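Local coordinates for protein MlnE (PDB 5D2E) that probably reduces the beta-keto group of carrier-bound polyketide intermediates with NADPH, as the N-terminal B-type ketoreductase of a macrolactin assembly-line synthase, at residues Y153-F156 / Q157-A161; L343-Y346 / I347-T350; K384-G387 / T388-D392; T432-R435 / S436-R440. All coordinates share one frame; numbering follows the deposited sequence.

Contact 1 (Y153-F156 / Q157-A161); sequences YSLF and QMFQA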
loop_
_atom_site.group_PDB
_atom_site.type_symbol
_atom_site.label_atom_id
_atom_site.label_comp_id
_atom_site.label_asym_id
_atom_site.label_seq_id
_atom_site.Cartn_x
_atom_site.Cartn_y
_atom_site.Cartn_z
ATOM N N TYR A 153 7.889 5.384 9.577
ATOM C CA TYR A 153 8.402 5.273 10.911
ATOM C C TYR A 153 8.314 6.579 11.727
ATOM O O TYR A 153 7.973 6.550 12.903
ATOM C CB TYR A 153 9.786 4.654 10.955
ATOM C CG TYR A 153 9.792 3.168 10.567
ATOM C CD1 TYR A 153 9.165 2.225 11.351
ATOM C CD2 TYR A 153 10.436 2.724 9.440
ATOM C CE1 TYR A 153 9.157 0.857 10.990
ATOM C CE2 TYR A 153 10.431 1.371 9.066
ATOM C CZ TYR A 153 9.816 0.449 9.845
ATOM O OH TYR A 153 9.834 -0.851 9.441
ATOM N N SER A 154 8.561 7.703 11.089
ATOM C CA SER A 154 8.479 8.973 11.769
ATOM C C SER A 154 7.028 9.166 12.226
ATOM O O SER A 154 6.737 9.597 13.344
ATOM C CB SER A 154 8.846 10.126 10.795
ATOM O OG SER A 154 8.494 11.354 11.482
ATOM N N LEU A 155 6.094 8.847 11.362
ATOM C CA LEU A 155 4.673 8.980 11.718
ATOM C C LEU A 155 4.257 8.020 12.815
ATOM O O LEU A 155 3.461 8.384 13.656
ATOM C CB LEU A 155 3.773 8.808 10.481
ATOM C CG LEU A 155 3.681 9.994 9.491
ATOM C CD1 LEU A 155 3.019 9.499 8.237
ATOM C CD2 LEU A 155 2.993 11.259 10.046
ATOM N N PHE A 156 4.767 6.802 12.765
ATOM C CA PHE A 156 4.483 5.853 13.829
ATOM C C PHE A 156 5.001 6.399 15.167
ATOM O O PHE A 156 4.223 6.427 16.136
ATOM C CB PHE A 156 5.126 4.541 13.517
ATOM C CG PHE A 156 5.326 3.679 14.708
ATOM C CD1 PHE A 156 4.238 3.105 15.341
ATOM C CD2 PHE A 156 6.584 3.448 15.173
ATOM C CE1 PHE A 156 4.420 2.316 16.461
ATOM C CE2 PHE A 156 6.767 2.670 16.279
ATOM C CZ PHE A 156 5.688 2.084 16.907
ATOM N N GLN A 157 6.262 6.867 15.203
ATOM C CA GLN A 157 6.803 7.443 16.431
ATOM C C GLN A 157 5.933 8.636 16.906
ATOM O O GLN A 157 5.629 8.788 18.119
ATOM C CB GLN A 157 8.260 7.842 16.333
ATOM C CG GLN A 157 9.277 6.750 15.978
ATOM C CD GLN A 157 9.370 5.594 16.967
ATOM O OE1 GLN A 157 10.034 4.545 16.729
ATOM N NE2 GLN A 157 8.775 5.803 18.112
ATOM N N MET A 158 5.529 9.482 15.959
ATOM C CA MET A 158 4.804 10.677 16.285
ATOM C C MET A 158 3.445 10.335 16.859
ATOM O O MET A 158 3.081 10.825 17.911
ATOM C CB MET A 158 4.656 11.555 15.049
ATOM C CG MET A 158 3.854 12.825 15.327
ATOM S SD MET A 158 3.263 13.628 13.805
ATOM C CE MET A 158 1.837 12.563 13.478
ATOM N N PHE A 159 2.697 9.434 16.212
ATOM C CA PHE A 159 1.364 9.120 16.717
ATOM C C PHE A 159 1.439 8.352 18.030
ATOM O O PHE A 159 0.686 8.626 18.942
ATOM C CB PHE A 159 0.576 8.295 15.730
ATOM C CG PHE A 159 0.075 9.058 14.577
ATOM C CD1 PHE A 159 -0.825 10.089 14.768
ATOM C CD2 PHE A 159 0.413 8.696 13.281
ATOM C CE1 PHE A 159 -1.334 10.800 13.706
ATOM C CE2 PHE A 159 -0.100 9.404 12.212
ATOM C CZ PHE A 159 -0.959 10.451 12.417
ATOM N N GLN A 160 2.381 7.442 18.171
ATOM C CA GLN A 160 2.472 6.733 19.393
ATOM C C GLN A 160 2.807 7.675 20.565
ATOM O O GLN A 160 2.212 7.571 21.633
ATOM C CB GLN A 160 3.444 5.603 19.276
ATOM C CG GLN A 160 3.209 4.545 20.308
ATOM C CD GLN A 160 4.145 3.345 20.144
ATOM O OE1 GLN A 160 5.338 3.455 20.418
ATOM N NE2 GLN A 160 3.576 2.173 19.799
ATOM N N ALA A 161 3.800 8.535 20.373
ATOM C CA ALA A 161 4.194 9.510 21.391
ATOM C C ALA A 161 3.050 10.440 21.683
ATOM O O ALA A 161 2.813 10.755 22.876
ATOM C CB ALA A 161 5.408 10.314 20.929
#
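Tyr153 offers its carbonyl O to Gln157 N in a nearly straight i to i+4 bond (2.9 Å, 174° at the hydrogen), and CG of Gln157 rests against the same oxygen at 3.3 Å. The Tyr153 ring itself leaves the contact for helix 374-381, where it makes a cation-pi contact with Lys374. Ser154 repeats the backbone bond to Met158 N, while its OG is held by Tyr111 and His130. CD2 of Leu155 touches Met158 CE (3.8 Å), the two side chains running side by side; that methyl, swung round by the bend at the end of the methionine chain, also sits over the centre of the Phe159 ring, and Leu155 and Phe159 both pack on helix 186-201. Phe156, with CG anti to the backbone N (chi1 159°), lies alongside Gln160, its CE1 3.4 Å from NE2, ring and amide planes 67° apart. The amide is fixed from beyond the segments, because NE2 donates to Lys372 O and Ile369 O. Such i, i+3 and i+4 packing is that of a largely buried helix, here the crossover of the beta-alpha-beta unit 127-133, 141-164, 171-180 in the Rossmann-like structural subdomain.

Contact 2 (L343-Y346 / I347-T350); sequences LIKY and IKQT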
loop_
_atom_site.group_PDB
_atom_site.type_symbol
_atom_site.label_atom_id
_atom_site.label_comp_id
_atom_site.label_asym_id
_atom_site.label_seq_id
_atom_site.Cartn_x
_atom_site.Cartn_y
_atom_site.Cartn_z
ATOM N N LEU A 343 17.551 -16.722 -5.718
ATOM C CA LEU A 343 16.372 -17.454 -6.118
ATOM C C LEU A 343 16.106 -17.359 -7.658
ATOM O O LEU A 343 15.865 -18.371 -8.332
ATOM C CB LEU A 343 15.159 -17.014 -5.297
ATOM C CG LEU A 343 13.791 -17.528 -5.759
ATOM C CD1 LEU A 343 13.664 -19.030 -5.656
ATOM C CD2 LEU A 343 12.621 -16.801 -5.078
ATOM N N ILE A 344 16.114 -16.144 -8.204
ATOM C CA ILE A 344 15.860 -15.941 -9.635
ATOM C C ILE A 344 16.993 -16.608 -10.455
ATOM O O ILE A 344 16.712 -17.330 -11.422
ATOM C CB ILE A 344 15.715 -14.450 -10.002
ATOM C CG1 ILE A 344 14.551 -13.773 -9.222
ATOM C CG2 ILE A 344 15.594 -14.278 -11.497
ATOM C CD1 ILE A 344 13.226 -14.453 -9.180
ATOM N N LYS A 345 18.223 -16.443 -10.024
ATOM C CA LYS A 345 19.363 -17.140 -10.660
ATOM C C LYS A 345 19.207 -18.654 -10.724
ATOM O O LYS A 345 19.487 -19.273 -11.761
ATOM C CB LYS A 345 20.652 -16.772 -9.956
ATOM C CG LYS A 345 21.123 -15.424 -10.423
ATOM C CD LYS A 345 22.201 -14.833 -9.542
ATOM C CE LYS A 345 22.641 -13.554 -10.228
ATOM N NZ LYS A 345 23.363 -12.658 -9.304
ATOM N N TYR A 346 18.713 -19.239 -9.649
ATOM C CA TYR A 346 18.524 -20.671 -9.582
ATOM C C TYR A 346 17.425 -21.111 -10.498
ATOM O O TYR A 346 17.523 -22.196 -11.124
ATOM C CB TYR A 346 18.276 -21.097 -8.161
ATOM C CG TYR A 346 17.826 -22.528 -7.997
ATOM C CD1 TYR A 346 18.750 -23.562 -7.954
ATOM C CD2 TYR A 346 16.469 -22.851 -7.908
ATOM C CE1 TYR A 346 18.332 -24.881 -7.804
ATOM C CE2 TYR A 346 16.042 -24.168 -7.759
ATOM C CZ TYR A 346 16.994 -25.176 -7.709
ATOM O OH TYR A 346 16.616 -26.488 -7.573
ATOM N N ILE A 347 16.371 -20.297 -10.602
ATOM C CA ILE A 347 15.276 -20.627 -11.481
ATOM C C ILE A 347 15.795 -20.554 -12.935
ATOM O O ILE A 347 15.464 -21.429 -13.768
ATOM C CB ILE A 347 14.088 -19.682 -11.304
ATOM C CG1 ILE A 347 13.407 -19.930 -9.987
ATOM C CG2 ILE A 347 13.102 -19.856 -12.425
ATOM C CD1 ILE A 347 12.323 -18.927 -9.685
ATOM N N LYS A 348 16.603 -19.537 -13.230
ATOM C CA LYS A 348 17.132 -19.379 -14.609
ATOM C C LYS A 348 18.026 -20.554 -15.008
ATOM O O LYS A 348 17.835 -21.151 -16.069
ATOM C CB LYS A 348 17.922 -18.070 -14.800
ATOM C CG LYS A 348 17.954 -17.644 -16.281
ATOM C CD LYS A 348 18.912 -16.504 -16.658
ATOM C CE LYS A 348 18.957 -15.359 -15.655
ATOM N NZ LYS A 348 20.110 -15.449 -14.698
ATOM N N GLN A 349 18.989 -20.855 -14.151
ATOM C CA GLN A 349 19.878 -22.009 -14.311
ATOM C C GLN A 349 19.131 -23.329 -14.352
ATOM O O GLN A 349 19.463 -24.187 -15.130
ATOM C CB GLN A 349 20.919 -22.029 -13.185
ATOM C CG GLN A 349 21.601 -23.369 -12.948
ATOM C CD GLN A 349 23.095 -23.237 -12.705
ATOM O OE1 GLN A 349 23.596 -23.585 -11.636
ATOM N NE2 GLN A 349 23.817 -22.725 -13.709
ATOM N N THR A 350 18.105 -23.495 -13.549
ATOM C CA THR A 350 17.341 -24.749 -13.521
ATOM C C THR A 350 16.343 -24.913 -14.681
ATOM O O THR A 350 16.177 -26.020 -15.206
ATOM C CB THR A 350 16.661 -24.887 -12.166
ATOM O OG1 THR A 350 17.697 -24.838 -11.153
ATOM C CG2 THR A 350 15.857 -26.145 -12.062
#
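Tyr346 places CG anti to its own N (chi1 170°), which carries the ring to the side where Thr350 lies, and Thr350 sets OG1 beside its backbone N (chi1 -57°), turned back toward the preceding turn. The hydroxyl therefore comes to lie over the centre of the tyrosine ring, 3.4 Å from CE1, yet its proton goes elsewhere: OG1 donates to Tyr346 O at 2.6 Å. The same oxygen accepts Thr350 N at 2.8 Å. The two donors, amide and hydroxyl, reach it from opposite faces of the carbonyl plane.

On the inner side, Ile347 has CG1 beside its backbone N, 3.3 Å from Leu343 O, and sends CD1 to within 4.2 Å of Leu343 CD1. Together with Ile344, both residues press on the parallel sheet: Leu343 and Ile344 on Leu277, Ile347 on Val275 and Ile302. Leu343 also touches Ile334, an NADP-binding residue. Lys345 and Lys348 project from the outer side, their NZ atoms 6.9 Å apart, and Lys345 NZ is paired with Asp341 one turn earlier. The chemistry thus divides this Rossmann-type helix into an aliphatic face and a polar one. Near the helix's end the threonine hydroxyl adds a second bond to a carbonyl that already has its i+4 amide, and its oxygen is left facing the tyrosine pi cloud.

Contact 3 (K384-G387 / T388-D392); sequences KVFG and TVWLD. With NAP (NADP nicotinamide-adenine-dinucleotide phosphate), chain B.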
loop_
_atom_site.group_PDB
_atom_site.type_symbol
_atom_site.label_atom_id
_atom_site.label_comp_id
_atom_site.label_asym_id
_atom_site.label_seq_id
_atom_site.Cartn_x
_atom_site.Cartn_y
_atom_site.Cartn_z
ATOM N N LYS A 384 6.297 -7.358 1.519
ATOM C CA LYS A 384 5.456 -6.600 0.598
ATOM C C LYS A 384 6.115 -5.264 0.175
ATOM O O LYS A 384 5.818 -4.724 -0.862
ATOM C CB LYS A 384 4.094 -6.363 1.250
ATOM C CG LYS A 384 3.201 -7.595 1.238
ATOM C CD LYS A 384 1.997 -7.445 2.051
ATOM C CE LYS A 384 1.133 -8.713 2.052
ATOM N NZ LYS A 384 0.533 -8.976 0.739
ATOM N N VAL A 385 6.971 -4.698 1.014
ATOM C CA VAL A 385 7.728 -3.489 0.621
ATOM C C VAL A 385 9.040 -3.912 -0.003
ATOM O O VAL A 385 9.169 -3.874 -1.219
ATOM C CB VAL A 385 7.851 -2.494 1.751
ATOM C CG1 VAL A 385 8.727 -1.292 1.316
ATOM C CG2 VAL A 385 6.473 -2.065 2.184
ATOM N N PHE A 386 9.966 -4.431 0.793
ATOM C CA PHE A 386 11.279 -4.829 0.270
ATOM C C PHE A 386 11.206 -6.019 -0.655
ATOM O O PHE A 386 11.831 -6.037 -1.732
ATOM C CB PHE A 386 12.225 -5.130 1.423
ATOM C CG PHE A 386 12.591 -3.928 2.204
ATOM C CD1 PHE A 386 13.603 -3.098 1.747
ATOM C CD2 PHE A 386 11.936 -3.604 3.365
ATOM C CE1 PHE A 386 13.971 -2.001 2.457
ATOM C CE2 PHE A 386 12.320 -2.493 4.105
ATOM C CZ PHE A 386 13.327 -1.677 3.619
ATOM N N GLY A 387 10.413 -7.015 -0.278
ATOM C CA GLY A 387 10.318 -8.243 -1.079
ATOM C C GLY A 387 9.858 -7.995 -2.499
ATOM O O GLY A 387 10.447 -8.486 -3.446
ATOM N N THR A 388 8.800 -7.215 -2.619
ATOM C CA THR A 388 8.281 -6.842 -3.921
ATOM C C THR A 388 9.369 -6.205 -4.780
ATOM O O THR A 388 9.515 -6.535 -5.965
ATOM C CB THR A 388 7.122 -5.876 -3.738
ATOM O OG1 THR A 388 6.137 -6.453 -2.890
ATOM C CG2 THR A 388 6.477 -5.543 -5.060
ATOM N N VAL A 389 10.121 -5.281 -4.169
ATOM C CA VAL A 389 11.147 -4.529 -4.914
ATOM C C VAL A 389 12.255 -5.459 -5.331
ATOM O O VAL A 389 12.750 -5.375 -6.459
ATOM C CB VAL A 389 11.647 -3.286 -4.122
ATOM C CG1 VAL A 389 12.792 -2.564 -4.827
ATOM C CG2 VAL A 389 10.460 -2.288 -3.924
ATOM N N TRP A 390 12.634 -6.371 -4.432
ATOM C CA TRP A 390 13.705 -7.296 -4.754
ATOM C C TRP A 390 13.342 -8.264 -5.844
ATOM O O TRP A 390 14.214 -8.638 -6.694
ATOM C CB TRP A 390 14.161 -8.040 -3.522
ATOM C CG TRP A 390 14.644 -7.212 -2.373
ATOM C CD1 TRP A 390 14.593 -7.594 -1.078
ATOM C CD2 TRP A 390 15.301 -5.940 -2.390
ATOM N NE1 TRP A 390 15.106 -6.625 -0.262
ATOM C CE2 TRP A 390 15.609 -5.618 -1.038
ATOM C CE3 TRP A 390 15.704 -5.050 -3.394
ATOM C CZ2 TRP A 390 16.261 -4.414 -0.654
ATOM C CZ3 TRP A 390 16.394 -3.855 -3.003
ATOM C CH2 TRP A 390 16.635 -3.548 -1.646
ATOM N N LEU A 391 12.060 -8.655 -5.892
ATOM C CA LEU A 391 11.587 -9.573 -6.936
ATOM C C LEU A 391 11.610 -8.874 -8.290
ATOM O O LEU A 391 12.048 -9.421 -9.272
ATOM C CB LEU A 391 10.182 -10.028 -6.643
ATOM C CG LEU A 391 9.989 -11.055 -5.538
ATOM C CD1 LEU A 391 8.581 -11.103 -4.984
ATOM C CD2 LEU A 391 10.356 -12.427 -6.135
ATOM N N ASP A 392 11.142 -7.645 -8.341
ATOM C CA ASP A 392 11.220 -6.879 -9.574
ATOM C C ASP A 392 12.691 -6.695 -10.003
ATOM O O ASP A 392 13.010 -6.828 -11.183
ATOM C CB ASP A 392 10.611 -5.516 -9.399
ATOM C CG ASP A 392 10.920 -4.572 -10.579
ATOM O OD1 ASP A 392 10.252 -4.735 -11.607
ATOM O OD2 ASP A 392 11.794 -3.713 -10.437
HETATM P PA NAP B . -0.621 -17.381 4.346
HETATM O O1A NAP B . -1.263 -18.786 4.192
HETATM O O2A NAP B . 0.112 -16.944 5.602
HETATM O O5B NAP B . 0.471 -17.365 3.165
HETATM C C5B NAP B . 1.434 -16.320 3.125
HETATM C C4B NAP B . 2.742 -17.045 2.930
HETATM O O4B NAP B . 3.787 -16.050 2.872
HETATM C C3B NAP B . 3.139 -18.003 4.086
HETATM O O3B NAP B . 3.112 -19.364 3.642
HETATM C C2B NAP B . 4.583 -17.605 4.431
HETATM O O2B NAP B . 5.396 -18.733 4.596
HETATM C C1B NAP B . 4.980 -16.711 3.233
HETATM N N9A NAP B . 5.952 -15.673 3.551
HETATM C C8A NAP B . 5.864 -14.691 4.528
HETATM N N7A NAP B . 7.010 -13.925 4.566
HETATM C C5A NAP B . 7.796 -14.366 3.563
HETATM C C6A NAP B . 9.104 -14.028 3.051
HETATM N N6A NAP B . 9.760 -12.970 3.630
HETATM N N1A NAP B . 9.643 -14.816 2.015
HETATM C C2A NAP B . 8.937 -15.835 1.492
HETATM N N3A NAP B . 7.702 -16.207 1.928
HETATM C C4A NAP B . 7.110 -15.541 2.925
HETATM O O3 NAP B . -1.702 -16.216 3.983
HETATM P PN NAP B . -2.807 -16.248 2.795
HETATM O O1N NAP B . -4.201 -16.183 3.393
HETATM O O2N NAP B . -2.305 -17.260 1.799
HETATM O O5D NAP B . -2.650 -14.836 2.023
HETATM C C5D NAP B . -1.607 -14.787 1.007
HETATM C C4D NAP B . -1.424 -13.372 0.440
HETATM O O4D NAP B . -2.655 -12.798 0.024
HETATM C C3D NAP B . -0.867 -12.455 1.536
HETATM O O3D NAP B . 0.156 -11.649 0.980
HETATM C C2D NAP B . -2.059 -11.644 2.012
HETATM O O2D NAP B . -1.670 -10.356 2.566
HETATM C C1D NAP B . -2.980 -11.581 0.760
HETATM N N1N NAP B . -4.400 -11.457 1.179
HETATM C C2N NAP B . -5.089 -12.532 1.711
HETATM C C3N NAP B . -6.429 -12.474 2.135
HETATM C C7N NAP B . -7.178 -13.707 2.712
HETATM O O7N NAP B . -8.333 -13.597 3.135
HETATM N N7N NAP B . -6.639 -14.933 2.760
HETATM C C4N NAP B . -7.074 -11.233 2.035
HETATM C C5N NAP B . -6.363 -10.133 1.536
HETATM C C6N NAP B . -5.034 -10.265 1.091
HETATM P P2B NAP B . 6.776 -18.755 5.489
HETATM O O1X NAP B . 6.445 -18.355 6.920
HETATM O O2X NAP B . 7.322 -20.210 5.334
HETATM O O3X NAP B . 7.680 -17.736 4.852
#
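Lys384 and Thr388 meet where this contact is tightest: OG1 of Thr388 donates to Lys384 O at 2.7 Å. The hydroxyl stands well above the carbonyl plane, 50° out of it, instead of along a lone pair. A side chain thus ties the carbonyl just before helix 386-394, whose next i+4 bond, Val389 N to Val385 O, is stretched to 3.4 Å and weak; Val389 CG2 lies against that same oxygen. Regular bonds resume with Trp390 N on Phe386 O and Leu391 N on Gly387 O, and CG of Leu391 packs at 3.3 Å on the Gly387 oxygen. Phe386 O also lies 3.1 Å above one face of the Trp390 indole, offset toward its rim.

The lysine reaches the other way, into the cofactor site. Extended until a bend at chi4 (-68°), it brings Lys384 NZ to NAP O3D, a ribose hydroxyl of the NADP, at 2.7 Å. A weak bond runs from NZ to O2D, and Asn425 OD1 also takes a bond from NZ. Grip on the ribose diol by a lysine, with Tyr421 also bonded to NADP, fits the short-chain dehydrogenase/reductase fold of ketoreductase domains.

The Phe386 ring is the looser side. It runs alongside Trp390, whose CZ2 meets Phe386 CD1 at the edge of the phenyl ring, 3.8 Å away. NE1 of the indole is bonded to Ser335 O and to a glycerol, probably from the crystallisation liquor, while Phe386, partly exposed, reaches Met144 and Leu148 of helix 141-164.

Contact 4 (T432-R435 / S436-R440); sequences TQYR and SMKGR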
loop_
_atom_site.group_PDB
_atom_site.type_symbol
_atom_site.label_atom_id
_atom_site.label_comp_id
_atom_site.label_asym_id
_atom_site.label_seq_id
_atom_site.Cartn_x
_atom_site.Cartn_y
_atom_site.Cartn_z
ATOM N N THR A 432 3.245 -0.592 -8.850
ATOM C CA THR A 432 2.842 -0.878 -10.191
ATOM C C THR A 432 3.307 0.276 -11.122
ATOM O O THR A 432 3.666 0.026 -12.298
ATOM C CB THR A 432 1.319 -0.971 -10.369
ATOM O OG1 THR A 432 0.745 0.236 -9.928
ATOM C CG2 THR A 432 0.695 -2.162 -9.600
ATOM N N GLN A 433 3.282 1.508 -10.638
ATOM C CA GLN A 433 3.671 2.657 -11.472
ATOM C C GLN A 433 5.167 2.687 -11.724
ATOM O O GLN A 433 5.588 3.247 -12.714
ATOM C CB GLN A 433 3.308 3.943 -10.770
ATOM C CG GLN A 433 1.808 4.157 -10.696
ATOM C CD GLN A 433 1.516 5.575 -10.142
ATOM O OE1 GLN A 433 2.077 6.602 -10.631
ATOM N NE2 GLN A 433 0.693 5.637 -9.082
ATOM N N TYR A 434 5.972 2.137 -10.817
ATOM C CA TYR A 434 7.381 2.049 -11.013
ATOM C C TYR A 434 7.679 1.092 -12.145
ATOM O O TYR A 434 8.522 1.337 -13.021
ATOM C CB TYR A 434 8.087 1.632 -9.713
ATOM C CG TYR A 434 9.597 1.441 -9.809
ATOM C CD1 TYR A 434 10.157 0.200 -10.174
ATOM C CD2 TYR A 434 10.467 2.498 -9.539
ATOM C CE1 TYR A 434 11.534 0.015 -10.234
ATOM C CE2 TYR A 434 11.852 2.329 -9.635
ATOM C CZ TYR A 434 12.380 1.093 -9.989
ATOM O OH TYR A 434 13.755 0.930 -10.030
ATOM N N ARG A 435 7.006 -0.046 -12.138
ATOM C CA ARG A 435 7.262 -1.035 -13.193
ATOM C C ARG A 435 6.907 -0.466 -14.575
ATOM O O ARG A 435 7.589 -0.730 -15.551
ATOM C CB ARG A 435 6.482 -2.341 -12.919
ATOM C CG ARG A 435 6.970 -3.006 -11.649
ATOM C CD ARG A 435 6.559 -4.467 -11.614
ATOM N NE ARG A 435 7.590 -5.296 -12.256
ATOM C CZ ARG A 435 7.409 -6.044 -13.317
ATOM N NH1 ARG A 435 6.249 -6.060 -13.966
ATOM N NH2 ARG A 435 8.398 -6.767 -13.721
ATOM N N SER A 436 5.819 0.290 -14.620
ATOM C CA SER A 436 5.367 0.977 -15.797
ATOM C C SER A 436 6.422 1.991 -16.233
ATOM O O SER A 436 6.751 2.109 -17.420
ATOM C CB SER A 436 4.064 1.696 -15.407
ATOM O OG SER A 436 3.526 2.195 -16.552
ATOM N N MET A 437 6.832 2.842 -15.295
ATOM C CA MET A 437 7.813 3.886 -15.581
ATOM C C MET A 437 9.071 3.283 -16.186
ATOM O O MET A 437 9.664 3.847 -17.107
ATOM C CB MET A 437 8.188 4.646 -14.302
ATOM C CG MET A 437 9.351 5.647 -14.419
ATOM S SD MET A 437 9.716 6.488 -12.846
ATOM C CE MET A 437 10.646 5.256 -11.982
ATOM N N LYS A 438 9.465 2.120 -15.702
ATOM C CA LYS A 438 10.682 1.505 -16.147
ATOM C C LYS A 438 10.478 0.674 -17.425
ATOM O O LYS A 438 11.409 0.082 -17.886
ATOM C CB LYS A 438 11.307 0.631 -15.030
ATOM C CG LYS A 438 11.880 1.353 -13.864
ATOM C CD LYS A 438 12.844 2.468 -14.270
ATOM C CE LYS A 438 13.443 2.992 -12.993
ATOM N NZ LYS A 438 14.147 4.271 -13.161
ATOM N N GLY A 439 9.258 0.563 -17.918
ATOM C CA GLY A 439 8.963 -0.180 -19.117
ATOM C C GLY A 439 9.133 -1.670 -18.973
ATOM O O GLY A 439 9.563 -2.359 -19.887
ATOM N N ARG A 440 8.781 -2.213 -17.822
ATOM C CA ARG A 440 8.858 -3.672 -17.648
ATOM C C ARG A 440 7.902 -4.381 -18.554
ATOM O O ARG A 440 6.705 -4.006 -18.654
ATOM C CB ARG A 440 8.527 -4.063 -16.187
ATOM C CG ARG A 440 9.511 -3.580 -15.176
ATOM C CD ARG A 440 10.789 -4.398 -15.116
ATOM N NE ARG A 440 11.518 -3.984 -13.934
ATOM C CZ ARG A 440 12.486 -3.088 -13.898
ATOM N NH1 ARG A 440 12.935 -2.519 -15.009
ATOM N NH2 ARG A 440 13.004 -2.747 -12.718
HETATM O O HOH W 1 14.792 -0.512 -11.982
#
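Arg435 O receives Arg440 N at 3.0 Å in an almost straight bond (170°), which closes the end of helix 419-437. Gly439, with positive phi, makes the turn and gives its N to Ser436 O, completing a Schellman motif. Lys438 N bonds to Tyr434 O. The arginine side chains cross at about a right angle, and CB of Arg440 lies over one face of the Arg435 guanidinium, 3.7 Å from CZ. Asp392 OD1 accepts NE of both arginines in salt bridges, which draws the two guanidinium groups together; Arg435 NH1 goes on to Thr444 OG1. Tyr434 OH and Arg440 NH2 share a water, 2.6 Å from the hydroxyl and 3.0 Å from NH2, the water accepting from the arginine in the plane of its guanidinium. In Lys438, chi1 (-70°) sets CG over a face of the Tyr434 ring in a CH-pi contact, 4.1 Å from the centroid, and the bend at chi2 carries CE across to CZ and OH; Met437 CE meets ring atom CD2. The arrangement ends the helix between strands 402-408 and 443-453, with Thr432 against the latter strand, Arg435 on Phe403 of the former, and Asp392 tying it to helix 386-394.

Overall arrangement
Contacts 1 and 3 are buried, whereas contacts 2 and 4 are only partly so, each with a polar outer side. Contact 1 belongs to the structural subdomain; the other three lie in the catalytic KR domain. Contact 3 reaches the cofactor directly. Contacts 3 and 4 touch through salt bridges that join helices 386-394 and 419-437. Helix 141-164 carries contact 1 and packs, nearer its start, on contact 3, although the nearest atoms of the two contacts are about 6 Å apart. Aromatic and aliphatic packing prevails in contact 1, hydroxyl-carbonyl bonds mark contacts 2 and 3, and guanidinium chemistry dominates contact 4.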